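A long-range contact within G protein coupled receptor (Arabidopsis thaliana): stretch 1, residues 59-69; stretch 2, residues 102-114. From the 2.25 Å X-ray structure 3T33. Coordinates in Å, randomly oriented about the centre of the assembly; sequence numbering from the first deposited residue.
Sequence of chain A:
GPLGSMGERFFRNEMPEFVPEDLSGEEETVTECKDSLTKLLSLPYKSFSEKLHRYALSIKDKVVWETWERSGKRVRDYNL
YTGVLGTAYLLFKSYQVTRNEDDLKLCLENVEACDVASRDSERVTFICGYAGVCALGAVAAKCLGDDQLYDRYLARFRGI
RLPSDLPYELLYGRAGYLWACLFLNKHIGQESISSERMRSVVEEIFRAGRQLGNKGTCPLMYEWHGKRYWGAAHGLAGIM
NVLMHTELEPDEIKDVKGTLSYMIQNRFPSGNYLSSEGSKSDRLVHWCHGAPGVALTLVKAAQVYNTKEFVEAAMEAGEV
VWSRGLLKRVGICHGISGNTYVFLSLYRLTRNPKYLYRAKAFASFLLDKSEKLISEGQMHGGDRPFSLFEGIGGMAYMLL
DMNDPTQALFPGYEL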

# COMPACT_ATOMS: atom_id res chain seq x y z
N ILE A 59 8.80 6.45 16.07
CA ILE A 59 7.71 5.44 15.89
C ILE A 59 8.31 4.02 15.70
O ILE A 59 7.96 3.09 16.41
CB ILE A 59 6.70 5.79 14.77
CG1 ILE A 59 6.04 7.13 15.07
CG2 ILE A 59 5.59 4.68 14.53
CD1 ILE A 59 5.36 7.73 13.81
N LYS A 60 9.22 3.89 14.74
CA LYS A 60 9.87 2.61 14.47
C LYS A 60 10.37 1.97 15.76
O LYS A 60 10.12 0.79 16.02
CB LYS A 60 11.03 2.79 13.50
CG LYS A 60 11.83 1.53 13.23
CD LYS A 60 13.13 1.83 12.49
CE LYS A 60 14.26 2.12 13.46
NZ LYS A 60 15.59 1.84 12.86
N ASP A 61 11.08 2.74 16.57
CA ASP A 61 11.61 2.25 17.84
C ASP A 61 10.49 1.77 18.75
O ASP A 61 10.57 0.70 19.34
CB ASP A 61 12.42 3.34 18.54
CG ASP A 61 13.84 3.44 18.01
OD1 ASP A 61 14.15 2.77 17.01
OD2 ASP A 61 14.64 4.19 18.60
N LYS A 62 9.43 2.57 18.85
CA LYS A 62 8.28 2.23 19.68
C LYS A 62 7.65 0.92 19.22
O LYS A 62 7.29 0.07 20.04
CB LYS A 62 7.24 3.35 19.66
CG LYS A 62 5.94 3.01 20.36
CD LYS A 62 6.18 2.69 21.83
CE LYS A 62 4.93 2.97 22.66
NZ LYS A 62 4.96 2.23 23.96
N VAL A 63 7.53 0.76 17.91
CA VAL A 63 6.95 -0.45 17.33
C VAL A 63 7.82 -1.69 17.62
O VAL A 63 7.29 -2.71 17.99
CB VAL A 63 6.70 -0.31 15.80
CG1 VAL A 63 6.21 -1.67 15.21
CG2 VAL A 63 5.65 0.75 15.53
N VAL A 64 9.14 -1.58 17.44
CA VAL A 64 10.10 -2.62 17.82
C VAL A 64 10.02 -2.94 19.31
O VAL A 64 10.01 -4.11 19.67
CB VAL A 64 11.55 -2.29 17.44
CG1 VAL A 64 12.51 -3.35 17.98
CG2 VAL A 64 11.69 -2.22 15.92
N TRP A 65 9.88 -1.92 20.16
CA TRP A 65 9.71 -2.17 21.59
C TRP A 65 8.53 -3.11 21.88
O TRP A 65 8.72 -4.13 22.53
CB TRP A 65 9.58 -0.89 22.42
CG TRP A 65 9.63 -1.23 23.87
CD1 TRP A 65 8.60 -1.19 24.77
CD2 TRP A 65 10.77 -1.74 24.58
NE1 TRP A 65 9.03 -1.62 25.99
CE2 TRP A 65 10.36 -1.97 25.90
CE3 TRP A 65 12.11 -2.00 24.22
CZ2 TRP A 65 11.23 -2.47 26.88
CZ3 TRP A 65 12.98 -2.50 25.21
CH2 TRP A 65 12.53 -2.71 26.51
N GLU A 66 7.37 -2.79 21.33
CA GLU A 66 6.10 -3.40 21.69
C GLU A 66 5.91 -4.75 21.04
O GLU A 66 5.34 -5.62 21.65
CB GLU A 66 4.93 -2.51 21.28
CG GLU A 66 4.81 -1.21 22.05
CD GLU A 66 4.68 -1.45 23.58
OE1 GLU A 66 4.10 -2.49 23.97
OE2 GLU A 66 5.19 -0.61 24.39
N THR A 67 6.36 -4.94 19.81
CA THR A 67 6.01 -6.11 19.07
C THR A 67 7.08 -7.17 19.22
O THR A 67 6.84 -8.32 18.92
CB THR A 67 5.76 -5.81 17.55
OG1 THR A 67 6.96 -5.33 16.91
CG2 THR A 67 4.62 -4.84 17.36
N TRP A 68 8.26 -6.76 19.68
CA TRP A 68 9.39 -7.68 19.77
C TRP A 68 9.91 -7.84 21.20
O TRP A 68 9.94 -8.95 21.73
CB TRP A 68 10.52 -7.22 18.86
CG TRP A 68 11.60 -8.25 18.67
CD1 TRP A 68 12.91 -8.13 19.02
CD2 TRP A 68 11.45 -9.55 18.10
NE1 TRP A 68 13.59 -9.28 18.70
CE2 TRP A 68 12.72 -10.17 18.13
CE3 TRP A 68 10.37 -10.26 17.56
CZ2 TRP A 68 12.94 -11.46 17.65
CZ3 TRP A 68 10.59 -11.54 17.08
CH2 TRP A 68 11.86 -12.12 17.13
N GLU A 69 10.32 -6.74 21.82
CA GLU A 69 10.95 -6.80 23.16
C GLU A 69 9.96 -7.04 24.29
O GLU A 69 10.10 -8.04 25.02
CB GLU A 69 11.89 -5.60 23.45
CG GLU A 69 13.14 -5.56 22.52
CD GLU A 69 14.19 -6.60 22.92
OE1 GLU A 69 14.09 -7.13 24.06
OE2 GLU A 69 15.12 -6.91 22.12
N ASP A 102 21.99 -2.87 11.27
CA ASP A 102 21.29 -3.46 12.41
C ASP A 102 19.78 -3.61 12.16
O ASP A 102 19.13 -4.50 12.74
CB ASP A 102 21.54 -2.68 13.71
CG ASP A 102 23.00 -2.77 14.20
OD1 ASP A 102 23.78 -3.69 13.77
OD2 ASP A 102 23.40 -1.89 15.02
N ASP A 103 19.24 -2.70 11.33
CA ASP A 103 17.83 -2.76 10.92
C ASP A 103 17.62 -4.07 10.10
O ASP A 103 16.64 -4.74 10.28
CB ASP A 103 17.40 -1.53 10.08
CG ASP A 103 17.01 -0.30 10.94
OD1 ASP A 103 16.77 -0.41 12.16
OD2 ASP A 103 16.94 0.83 10.38
N LEU A 104 18.53 -4.36 9.17
CA LEU A 104 18.43 -5.55 8.33
C LEU A 104 18.56 -6.84 9.15
O LEU A 104 17.80 -7.78 8.95
CB LEU A 104 19.49 -5.50 7.27
CG LEU A 104 19.63 -6.65 6.26
CD1 LEU A 104 18.34 -6.77 5.41
CD2 LEU A 104 20.81 -6.37 5.40
N LYS A 105 19.49 -6.87 10.10
CA LYS A 105 19.67 -8.04 10.96
C LYS A 105 18.44 -8.26 11.78
O LYS A 105 18.00 -9.38 11.94
CB LYS A 105 20.92 -7.90 11.87
CG LYS A 105 22.15 -8.56 11.24
CD LYS A 105 23.45 -7.89 11.63
CE LYS A 105 24.46 -7.98 10.49
NZ LYS A 105 25.19 -6.64 10.25
N LEU A 106 17.90 -7.20 12.34
CA LEU A 106 16.81 -7.39 13.24
C LEU A 106 15.64 -7.93 12.39
O LEU A 106 14.92 -8.86 12.83
CB LEU A 106 16.43 -6.09 13.93
CG LEU A 106 15.38 -6.33 15.02
CD1 LEU A 106 15.94 -7.41 15.99
CD2 LEU A 106 15.01 -5.04 15.76
N CYS A 107 15.46 -7.31 11.21
CA CYS A 107 14.55 -7.76 10.17
C CYS A 107 14.56 -9.27 10.07
O CYS A 107 13.55 -9.92 10.31
CB CYS A 107 14.94 -7.16 8.80
SG CYS A 107 13.84 -7.79 7.44
N LEU A 108 15.74 -9.81 9.75
CA LEU A 108 15.90 -11.25 9.56
C LEU A 108 15.61 -12.08 10.79
O LEU A 108 15.13 -13.20 10.66
CB LEU A 108 17.29 -11.58 9.05
CG LEU A 108 17.36 -11.27 7.56
CD1 LEU A 108 18.80 -11.28 7.13
CD2 LEU A 108 16.55 -12.24 6.75
N GLU A 109 15.90 -11.53 11.96
CA GLU A 109 15.52 -12.22 13.17
C GLU A 109 14.00 -12.27 13.29
O GLU A 109 13.46 -13.31 13.70
CB GLU A 109 16.09 -11.57 14.43
CG GLU A 109 17.54 -11.35 14.38
CD GLU A 109 18.12 -11.06 15.75
OE1 GLU A 109 17.35 -10.89 16.75
OE2 GLU A 109 19.37 -11.03 15.80
N ASN A 110 13.32 -11.16 12.97
CA ASN A 110 11.85 -11.17 13.01
C ASN A 110 11.26 -12.17 12.00
O ASN A 110 10.25 -12.80 12.31
CB ASN A 110 11.29 -9.81 12.68
CG ASN A 110 11.55 -8.77 13.77
OD1 ASN A 110 10.93 -7.71 13.75
ND2 ASN A 110 12.42 -9.06 14.72
N VAL A 111 11.88 -12.27 10.81
CA VAL A 111 11.39 -13.12 9.70
C VAL A 111 11.45 -14.59 10.14
O VAL A 111 10.43 -15.32 10.10
CB VAL A 111 12.19 -12.90 8.39
CG1 VAL A 111 11.68 -13.79 7.29
CG2 VAL A 111 12.04 -11.45 7.89
N GLU A 112 12.64 -14.99 10.58
CA GLU A 112 12.89 -16.31 11.13
C GLU A 112 11.86 -16.71 12.19
O GLU A 112 11.29 -17.80 12.09
CB GLU A 112 14.30 -16.38 11.67
CG GLU A 112 14.61 -17.59 12.53
CD GLU A 112 16.12 -17.73 12.66
OE1 GLU A 112 16.71 -17.18 13.65
OE2 GLU A 112 16.73 -18.32 11.72
N ALA A 113 11.60 -15.86 13.18
CA ALA A 113 10.49 -16.12 14.12
C ALA A 113 9.12 -16.25 13.43
O ALA A 113 8.27 -17.00 13.88
CB ALA A 113 10.43 -15.11 15.22
N CYS A 114 8.91 -15.53 12.35
CA CYS A 114 7.62 -15.55 11.71
C CYS A 114 7.49 -16.88 10.97
O CYS A 114 6.40 -17.43 10.86
CB CYS A 114 7.50 -14.36 10.75
SG CYS A 114 7.11 -12.76 11.60

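Helices that lie too far apart for their backbones to touch can still be joined by a few long side chains, and this pair from a plant G protein coupled receptor is a clear example. At the centre of the contact is W68, whose indole enters a pocket formed by L106, E109, N110 and A113, a knob in a hole built from two successive turns of the partner helix. The ring uses its surfaces differently: N110 lies over one face, with ND2 3.6 Å from W68 CD2, while A113 meets the edge, its CB 3.8 Å from W68 CH2. A113 presents only a methyl group, which the far end of the indole meets. L106 closes the pocket, with CD1 4.0 Å from W68 NE1, and also reaches the preceding turn of the first helix, where its CD2 packs 3.7 Å from V64 CG1. The contacts of W68 with A113 and of V64 with L106 are apolar packing; N110 brings a polar amide over the ring face, where ND2 is in contact but no hydrogen bond to the indole is formed.

The backbone explains the need for reach. Both stretches are helical and run in broadly the same direction, their axes inclined by 31° and no nearer than 12.1 Å. They converge toward W68: the CA atoms of K60 and D103 are 10.2 Å apart, those of V64 and L106 9.4 Å, and those of W68 and N110 8.0 Å.

At the wider end a salt bridge takes over. K60 points its CA-to-CB bond toward the other helix and extends its chain to D103, which leaves its own helix sideways before its carboxylate comes nearer. K60 NZ donates a hydrogen bond to D103 OD1 at 2.6 Å and a weak one to D103 OD2 at 3.0 Å. Both residues are buried, so pairing their opposite charges helps offset the cost of removing them from water.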